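Local coordinates for putative metal-dependent isothiocyanate hydrolase SaxA (Pectobacterium carotovorum, PDB 6BRM) that hydrolyses isothiocyanates, the reactive defence compounds of cabbage-family plants, as a zinc-dependent enzyme of the metallo-beta-lactamase superfamily, at the interface of chains A and B. Residues are numbered along the deposited sequence; one frame, centred on the assembly and turned at random. Chains: chain A/B, Putative metal-dependent isothiocyanate hydrolase SaxA.

The interface of chains A and B. Residues chain A 127, 131, 166-170; chain B 127, 130-131, 168.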
# COMPACT_ATOMS: atom_id res chain seq x y z
N GLN A 127 5.70 3.04 -1.79
CA GLN A 127 5.20 4.38 -1.48
C GLN A 127 6.39 5.33 -1.41
O GLN A 127 7.25 5.18 -0.55
CB GLN A 127 4.41 4.39 -0.17
CG GLN A 127 3.62 5.67 0.06
CD GLN A 127 2.69 5.59 1.27
OE1 GLN A 127 1.89 4.66 1.39
NE2 GLN A 127 2.78 6.58 2.15
N ASN A 131 3.16 8.75 4.81
CA ASN A 131 1.69 8.84 4.86
C ASN A 131 1.20 10.30 4.91
O ASN A 131 0.13 10.63 4.40
CB ASN A 131 1.15 8.06 6.07
CG ASN A 131 1.35 6.55 5.94
OD1 ASN A 131 1.84 6.05 4.93
ND2 ASN A 131 0.96 5.81 6.98
N VAL A 166 9.49 4.03 0.78
CA VAL A 166 9.77 3.98 2.23
C VAL A 166 9.16 2.70 2.78
O VAL A 166 8.51 1.96 2.03
CB VAL A 166 9.24 5.21 3.01
CG1 VAL A 166 9.84 6.49 2.44
CG2 VAL A 166 7.71 5.28 3.04
N TRP A 167 9.37 2.44 4.07
CA TRP A 167 8.79 1.25 4.70
C TRP A 167 7.27 1.39 4.74
O TRP A 167 6.74 2.26 5.43
CB TRP A 167 9.34 1.02 6.12
CG TRP A 167 9.10 -0.38 6.60
CD1 TRP A 167 7.94 -0.89 7.10
CD2 TRP A 167 10.04 -1.46 6.59
NE1 TRP A 167 8.09 -2.22 7.41
CE2 TRP A 167 9.37 -2.60 7.11
CE3 TRP A 167 11.38 -1.58 6.21
CZ2 TRP A 167 10.00 -3.83 7.26
CZ3 TRP A 167 12.01 -2.81 6.35
CH2 TRP A 167 11.31 -3.92 6.87
N VAL A 168 6.60 0.56 3.95
CA VAL A 168 5.15 0.42 3.97
C VAL A 168 4.84 -1.08 3.91
O VAL A 168 5.73 -1.89 3.65
CB VAL A 168 4.45 1.18 2.82
CG1 VAL A 168 4.29 2.65 3.16
CG2 VAL A 168 5.21 1.03 1.51
N LYS A 169 3.58 -1.43 4.16
CA LYS A 169 3.17 -2.84 4.20
C LYS A 169 3.41 -3.59 2.90
O LYS A 169 3.91 -4.71 2.95
CB LYS A 169 1.70 -2.97 4.65
CG LYS A 169 1.18 -4.40 4.68
CD LYS A 169 -0.18 -4.51 5.35
CE LYS A 169 -1.26 -3.79 4.56
NZ LYS A 169 -2.60 -3.97 5.19
N PRO A 170 3.08 -3.00 1.73
CA PRO A 170 3.40 -3.68 0.46
C PRO A 170 4.84 -4.16 0.30
O PRO A 170 5.07 -5.17 -0.37
CB PRO A 170 3.06 -2.63 -0.59
CG PRO A 170 1.94 -1.87 0.02
CD PRO A 170 2.24 -1.81 1.49
N GLN B 127 -3.97 -0.06 4.93
CA GLN B 127 -2.95 -0.30 5.95
C GLN B 127 -3.54 -0.04 7.33
O GLN B 127 -3.86 1.10 7.67
CB GLN B 127 -1.73 0.58 5.70
CG GLN B 127 -0.47 0.09 6.41
CD GLN B 127 0.79 0.72 5.87
OE1 GLN B 127 1.50 0.13 5.06
NE2 GLN B 127 1.08 1.94 6.32
N SER B 130 0.17 2.63 11.24
CA SER B 130 1.21 3.51 10.70
C SER B 130 2.33 2.72 10.03
O SER B 130 2.44 1.51 10.23
CB SER B 130 1.81 4.37 11.81
OG SER B 130 2.43 3.55 12.79
N ASN B 131 3.17 3.41 9.27
CA ASN B 131 4.35 2.81 8.64
C ASN B 131 5.30 2.16 9.65
O ASN B 131 5.87 1.10 9.38
CB ASN B 131 5.13 3.86 7.82
CG ASN B 131 4.42 4.25 6.54
OD1 ASN B 131 3.31 3.80 6.27
ND2 ASN B 131 5.07 5.08 5.74
N VAL B 168 -3.05 5.88 3.59
CA VAL B 168 -1.92 5.47 2.74
C VAL B 168 -2.30 5.74 1.28
O VAL B 168 -3.46 6.03 0.99
CB VAL B 168 -1.53 3.99 2.96
CG1 VAL B 168 -0.82 3.85 4.29
CG2 VAL B 168 -2.73 3.06 2.91
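B:Gln127 reaches across to the first turn of helix 169-178 in chain A, where its side-chain carbonyl oxygen OE1 accepts a hydrogen bond from the backbone N of A:Lys169 at 2.7 Å. The bond is nearly straight, 160° at the hydrogen, with the donor tilted somewhat from the carbonyl plane. CG of B:Gln127 stands anti to its backbone N (chi1 -161°) and the chain runs on extended, which carries the amide out to the helix start. A:Lys169 lays its CB against that amide, 4.0 Å from CD of B:Gln127. At the two-fold axis A:Asn131 and B:Asn131 meet tip to tip, their amide planes almost perpendicular. As modelled, the two OD1 oxygens of A:Asn131 and B:Asn131 lie 3.0 Å apart; both can only accept, so this pairing is doubtful at 2.55 Å resolution. CG1 of A:Val168 packs alongside B:Asn131, 3.7 Å from its CG, and B:Val168 does the same for A:Asn131. The backbone O of A:Trp167 lies over one face of the B:Asn131 amide, close to CG, as a packing contact.

Behind this first shell, each glutamine steadies the asparagine of its own chain. NE2 of B:Gln127 donates to OD1 of B:Asn131 at 2.9 Å, in the planes of both amides, and NE2 of A:Gln127 reaches OD1 of A:Asn131 at 3.0 Å. B:Gln127 thus uses its oxygen across the interface and its nitrogen within its own chain, tying the 127-131 loop to the neighbouring subunit. The patch is built on segments next to zinc ligands: Gln127 precedes His128, and Val166 follows two residues after Asp164; if this dimer is the biological one, it could help brace the active-site surroundings.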